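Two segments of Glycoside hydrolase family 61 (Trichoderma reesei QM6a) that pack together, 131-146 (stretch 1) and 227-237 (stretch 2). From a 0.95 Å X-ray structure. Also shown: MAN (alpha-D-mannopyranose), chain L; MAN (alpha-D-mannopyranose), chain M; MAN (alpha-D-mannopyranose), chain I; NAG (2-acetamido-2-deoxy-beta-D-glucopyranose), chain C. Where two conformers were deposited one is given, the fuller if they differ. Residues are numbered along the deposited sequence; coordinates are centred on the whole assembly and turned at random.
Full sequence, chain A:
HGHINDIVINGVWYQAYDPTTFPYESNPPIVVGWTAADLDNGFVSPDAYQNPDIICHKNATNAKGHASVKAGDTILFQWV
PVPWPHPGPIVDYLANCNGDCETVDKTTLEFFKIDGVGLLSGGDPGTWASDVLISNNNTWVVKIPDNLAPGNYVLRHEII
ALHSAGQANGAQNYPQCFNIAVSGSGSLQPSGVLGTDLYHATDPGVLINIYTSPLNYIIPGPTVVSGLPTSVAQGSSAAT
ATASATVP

Stretch 1 131-146: DVLISNNNTWVVKIPD
Stretch 2, residues 227-237: GLPTSVAQGSS

Stretch 1 finishes a helix at Ser 135, turns through Asn 136 to Asn 138, and runs as a strand from Thr 139 to Lys 143. Stretch 2 has no regular structure and passes along it in the opposite direction: CA atoms pair as Asn 136 with Ser 236 (5.6 Å), Val 141 with Gln 234 (5.8 Å), Val 142 with Val 232 (6.5 Å) and Pro 145 with Leu 228 (7.2 Å). Asn 137 and Asn 138 take positive phi (51/44 and 69/36), whereas the strand is extended, Val 141 at -115/130.

The organizing residue is Gln 234. Its CA-to-CB bond points sideways, and three successive turns (chi1 -60°, chi2 -62°, chi3 -55°) fold the amide back against the strand. There it reads both polar groups of Val 141: Val 141 N donates to Gln 234 OE1 at 2.9 Å and 160°, and Gln 234 NE2 donates to Val 141 O at 2.9 Å and 173°. The side chain thus answers the strand's edge as a neighbouring backbone would. The second NE2 proton returns to Val 232 O of its own stretch, 2.9 Å, bracing the fold. Gln 234 OE1 also lies over one face of the Trp 140 ring, 3.3 Å from CE3; Trp 140 (chi1 -171°, chi2 -102°) starts away from stretch 2, but its ring end comes nearer.

Three waters bridge the two stretches. Water 1 lies 2.8 Å from Gln 234 OE1 and 2.7 Å from Thr 139 O. Water 2 accepts from Gly 235 N at 2.9 Å and donates to Thr 139 OG1, also at 2.9 Å. Water 3 accepts from Val 232 N (2.9 Å) and donates to Val 141 O (2.8 Å).

Apolar contacts adjoin this polar centre and continue toward Pro 145. Val 141 (t) points toward stretch 2 and sets CG1 4.0 Å from CG2 of Val 232 (m), whose CG1 is 3.7 Å from Lys 143 CB. Lys 143 also starts toward stretch 2, but its all-t chain leads away to a salt bridge, NZ to Asp 146 OD2 at 2.9 Å. Farther along, Pro 145 CG meets CD1 of Leu 228 (m, t) at 3.7 Å.

At the other end, Thr 139 in p places OG1 to donate to Asn 136 O (2.7 Å), 3.6 Å from Ser 236 CB. Ser 236 (t) carries a mannose, C1 1.4 Å from its OG; O2 of that sugar accepts from Asn 137 ND2 (2.9 Å), itself bonded to NAG C1 (1.5 Å), so glycans extend the contact.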

# COMPACT_ATOMS: atom_id res chain seq x y z
N ASP A 131 0.63 2.81 14.70
CA ASP A 131 0.10 2.41 15.99
C ASP A 131 -1.35 1.98 15.90
O ASP A 131 -1.79 1.09 16.64
CB ASP A 131 0.27 3.53 17.00
CG ASP A 131 1.74 3.84 17.25
OD1 ASP A 131 2.44 2.89 17.72
OD2 ASP A 131 2.17 4.95 16.96
N VAL A 132 -2.12 2.60 15.00
CA VAL A 132 -3.50 2.20 14.77
C VAL A 132 -3.51 0.80 14.13
O VAL A 132 -4.27 -0.09 14.54
CB VAL A 132 -4.22 3.22 13.89
CG1 VAL A 132 -5.65 2.80 13.62
CG2 VAL A 132 -4.20 4.59 14.55
N LEU A 133 -2.65 0.60 13.12
CA LEU A 133 -2.52 -0.71 12.51
C LEU A 133 -2.18 -1.76 13.56
O LEU A 133 -2.77 -2.86 13.59
CB LEU A 133 -1.45 -0.64 11.40
CG LEU A 133 -1.07 -1.95 10.73
CD1 LEU A 133 -0.77 -1.73 9.26
CD2 LEU A 133 0.13 -2.59 11.40
N ILE A 134 -1.23 -1.47 14.44
CA ILE A 134 -0.81 -2.44 15.48
C ILE A 134 -2.01 -2.75 16.38
O ILE A 134 -2.27 -3.91 16.72
CB ILE A 134 0.36 -1.89 16.28
CG1 ILE A 134 1.61 -1.84 15.39
CG2 ILE A 134 0.63 -2.71 17.53
CD1 ILE A 134 2.72 -0.93 15.90
N SER A 135 -2.75 -1.71 16.79
CA SER A 135 -3.88 -1.92 17.69
C SER A 135 -4.95 -2.81 17.08
O SER A 135 -5.57 -3.59 17.78
CB SER A 135 -4.46 -0.55 18.03
OG SER A 135 -5.59 -0.72 18.87
N ASN A 136 -5.17 -2.69 15.77
CA ASN A 136 -6.19 -3.46 15.08
C ASN A 136 -5.66 -4.76 14.50
O ASN A 136 -5.94 -5.15 13.37
CB ASN A 136 -6.82 -2.57 13.99
CG ASN A 136 -7.62 -1.42 14.59
OD1 ASN A 136 -7.48 -0.24 14.13
ND2 ASN A 136 -8.41 -1.69 15.53
N ASN A 137 -4.87 -5.47 15.33
CA ASN A 137 -4.30 -6.76 14.95
C ASN A 137 -3.59 -6.70 13.61
O ASN A 137 -3.70 -7.63 12.80
CB ASN A 137 -5.28 -7.93 15.01
CG ASN A 137 -4.55 -9.26 14.99
OD1 ASN A 137 -3.52 -9.40 15.67
ND2 ASN A 137 -5.05 -10.22 14.24
N ASN A 138 -2.80 -5.64 13.39
CA ASN A 138 -1.95 -5.56 12.24
C ASN A 138 -2.70 -5.39 10.92
O ASN A 138 -2.29 -5.89 9.88
CB ASN A 138 -0.95 -6.75 12.14
CG ASN A 138 0.44 -6.43 12.60
OD1 ASN A 138 0.65 -5.64 13.53
ND2 ASN A 138 1.40 -7.04 11.92
N THR A 139 -3.80 -4.62 10.98
CA THR A 139 -4.60 -4.38 9.80
C THR A 139 -4.72 -2.91 9.51
O THR A 139 -4.60 -2.04 10.39
CB THR A 139 -5.99 -5.02 9.88
OG1 THR A 139 -6.80 -4.38 10.88
CG2 THR A 139 -5.90 -6.52 10.13
N TRP A 140 -5.05 -2.62 8.24
CA TRP A 140 -5.41 -1.27 7.77
C TRP A 140 -6.56 -1.44 6.83
O TRP A 140 -6.59 -2.39 6.03
CB TRP A 140 -4.24 -0.60 7.05
CG TRP A 140 -4.48 0.83 6.74
CD1 TRP A 140 -4.82 1.40 5.53
CD2 TRP A 140 -4.47 1.91 7.68
NE1 TRP A 140 -5.00 2.74 5.66
CE2 TRP A 140 -4.80 3.10 6.97
CE3 TRP A 140 -4.21 2.00 9.05
CZ2 TRP A 140 -4.86 4.36 7.59
CZ3 TRP A 140 -4.25 3.23 9.65
CH2 TRP A 140 -4.60 4.38 8.94
N VAL A 141 -7.53 -0.51 6.87
CA VAL A 141 -8.70 -0.52 6.00
C VAL A 141 -8.67 0.68 5.08
O VAL A 141 -8.51 1.81 5.55
CB VAL A 141 -10.00 -0.51 6.84
CG1 VAL A 141 -11.24 -0.46 5.94
CG2 VAL A 141 -10.03 -1.76 7.71
N VAL A 142 -8.86 0.44 3.77
CA VAL A 142 -9.03 1.53 2.77
C VAL A 142 -10.36 1.31 2.08
O VAL A 142 -10.78 0.19 1.87
CB VAL A 142 -7.81 1.58 1.79
CG1 VAL A 142 -7.85 0.43 0.80
CG2 VAL A 142 -7.71 2.93 1.09
N LYS A 143 -10.97 2.42 1.67
CA LYS A 143 -12.20 2.38 0.89
C LYS A 143 -11.94 2.75 -0.56
O LYS A 143 -11.34 3.80 -0.84
CB LYS A 143 -13.24 3.29 1.52
CG LYS A 143 -14.51 3.37 0.71
CD LYS A 143 -15.61 4.13 1.43
CE LYS A 143 -16.67 4.67 0.47
NZ LYS A 143 -17.68 5.55 1.15
N ILE A 144 -12.38 1.89 -1.47
CA ILE A 144 -12.33 2.27 -2.89
C ILE A 144 -13.41 3.36 -3.11
O ILE A 144 -14.58 3.15 -2.75
CB ILE A 144 -12.61 1.06 -3.76
CG1 ILE A 144 -11.57 -0.04 -3.50
CG2 ILE A 144 -12.64 1.46 -5.22
CD1 ILE A 144 -10.13 0.36 -3.67
N PRO A 145 -13.05 4.53 -3.62
CA PRO A 145 -14.03 5.65 -3.71
C PRO A 145 -15.32 5.22 -4.39
O PRO A 145 -15.30 4.52 -5.41
CB PRO A 145 -13.26 6.68 -4.52
CG PRO A 145 -11.82 6.47 -4.14
CD PRO A 145 -11.70 4.96 -4.03
N ASP A 146 -16.44 5.68 -3.83
CA ASP A 146 -17.74 5.36 -4.37
C ASP A 146 -17.90 5.74 -5.84
O ASP A 146 -18.58 5.05 -6.58
CB ASP A 146 -18.84 6.11 -3.58
CG ASP A 146 -19.03 5.63 -2.16
OD1 ASP A 146 -19.12 4.43 -1.99
OD2 ASP A 146 -19.18 6.45 -1.22
N GLY A 227 -12.23 15.26 -1.95
CA GLY A 227 -13.51 14.64 -1.68
C GLY A 227 -13.43 13.31 -0.97
O GLY A 227 -14.46 12.78 -0.56
N LEU A 228 -12.22 12.76 -0.82
CA LEU A 228 -12.04 11.51 -0.09
C LEU A 228 -11.60 11.82 1.34
O LEU A 228 -10.76 12.70 1.54
CB LEU A 228 -10.97 10.66 -0.76
CG LEU A 228 -11.17 10.33 -2.21
CD1 LEU A 228 -10.05 9.40 -2.67
CD2 LEU A 228 -12.56 9.78 -2.49
N PRO A 229 -12.10 11.08 2.31
CA PRO A 229 -11.55 11.21 3.66
C PRO A 229 -10.10 10.73 3.66
O PRO A 229 -9.80 9.76 2.97
CB PRO A 229 -12.49 10.31 4.48
CG PRO A 229 -12.92 9.28 3.54
CD PRO A 229 -13.04 9.96 2.22
N THR A 230 -9.25 11.33 4.45
CA THR A 230 -7.85 10.85 4.43
C THR A 230 -7.69 9.49 5.10
O THR A 230 -6.67 8.83 4.88
CB THR A 230 -6.86 11.86 4.99
OG1 THR A 230 -7.20 12.04 6.37
CG2 THR A 230 -6.92 13.19 4.23
N SER A 231 -8.69 9.07 5.87
CA SER A 231 -8.83 7.68 6.24
C SER A 231 -10.30 7.42 6.52
O SER A 231 -11.01 8.34 6.96
CB SER A 231 -7.98 7.31 7.46
OG SER A 231 -8.32 8.09 8.62
N VAL A 232 -10.71 6.19 6.30
CA VAL A 232 -12.02 5.74 6.78
C VAL A 232 -11.84 5.05 8.13
O VAL A 232 -10.72 4.76 8.57
CB VAL A 232 -12.73 4.82 5.78
CG1 VAL A 232 -13.04 5.57 4.49
CG2 VAL A 232 -11.96 3.50 5.51
N ALA A 233 -12.94 4.84 8.84
CA ALA A 233 -12.86 4.32 10.19
C ALA A 233 -12.13 2.96 10.19
O ALA A 233 -12.51 2.02 9.49
CB ALA A 233 -14.23 4.17 10.81
N GLN A 234 -11.08 2.89 11.00
CA GLN A 234 -10.27 1.68 11.14
C GLN A 234 -10.91 0.70 12.11
O GLN A 234 -11.62 1.07 13.02
CB GLN A 234 -8.88 2.03 11.61
CG GLN A 234 -8.15 2.96 10.63
CD GLN A 234 -7.97 2.29 9.28
OE1 GLN A 234 -7.39 1.18 9.20
NE2 GLN A 234 -8.50 2.89 8.25
N GLY A 235 -10.60 -0.57 11.92
CA GLY A 235 -11.08 -1.65 12.76
C GLY A 235 -11.07 -2.94 11.97
O GLY A 235 -11.49 -2.99 10.83
N SER A 236 -10.54 -3.99 12.58
CA SER A 236 -10.40 -5.27 11.89
C SER A 236 -11.74 -5.97 11.82
O SER A 236 -12.58 -5.83 12.69
CB SER A 236 -9.42 -6.11 12.68
OG SER A 236 -9.24 -7.33 11.95
N SER A 237 -11.93 -6.75 10.76
CA SER A 237 -13.08 -7.64 10.69
C SER A 237 -12.62 -8.94 10.05
O SER A 237 -11.64 -8.99 9.31
CB SER A 237 -14.24 -7.03 9.93
OG SER A 237 -13.94 -7.01 8.58
C1 MAN L . -9.11 7.38 9.56
C2 MAN L . -9.91 8.40 10.36
C3 MAN L . -9.01 9.25 11.24
C4 MAN L . -8.15 8.38 12.14
C5 MAN L . -7.39 7.37 11.27
C6 MAN L . -6.64 6.37 12.10
O2 MAN L . -10.89 7.70 11.15
O3 MAN L . -9.79 10.18 12.02
O4 MAN L . -7.18 9.13 12.85
O5 MAN L . -8.30 6.62 10.45
O6 MAN L . -7.50 5.64 12.99
C1 MAN M . -8.16 -8.11 12.46
C2 MAN M . -8.04 -9.31 11.56
C3 MAN M . -9.23 -10.23 11.70
C4 MAN M . -9.50 -10.58 13.14
C5 MAN M . -9.54 -9.32 14.00
C6 MAN M . -9.61 -9.62 15.47
O2 MAN M . -6.84 -9.99 11.93
O3 MAN M . -9.03 -11.43 10.94
O4 MAN M . -10.77 -11.24 13.22
O5 MAN M . -8.39 -8.50 13.80
O6 MAN M . -9.82 -8.42 16.22
C1 MAN I . -6.10 12.09 7.26
C2 MAN I . -6.80 11.75 8.57
C3 MAN I . -7.79 12.87 8.97
C4 MAN I . -6.99 14.19 8.96
C5 MAN I . -6.41 14.47 7.58
C6 MAN I . -5.64 15.80 7.48
O2 MAN I . -5.74 11.57 9.54
O3 MAN I . -8.35 12.64 10.26
O4 MAN I . -7.87 15.28 9.30
O5 MAN I . -5.54 13.37 7.26
O6 MAN I . -4.35 15.74 8.10
C1 NAG C . -4.40 -11.52 14.09
C2 NAG C . -5.34 -12.69 14.21
C3 NAG C . -4.52 -13.97 14.08
C4 NAG C . -3.74 -14.00 12.79
C5 NAG C . -2.96 -12.71 12.60
C6 NAG C . -2.42 -12.57 11.20
C7 NAG C . -7.31 -13.00 15.60
C8 NAG C . -7.89 -12.92 16.98
N2 NAG C . -6.03 -12.65 15.48
O3 NAG C . -5.34 -15.14 14.17
O4 NAG C . -2.82 -15.11 12.76
O5 NAG C . -3.84 -11.56 12.79
O6 NAG C . -3.44 -12.69 10.23
O7 NAG C . -7.99 -13.34 14.62
O HOH W 1 -6.17 -0.02 11.39
O HOH W 2 -8.28 -1.91 10.91
O HOH W 3 -8.58 4.57 5.06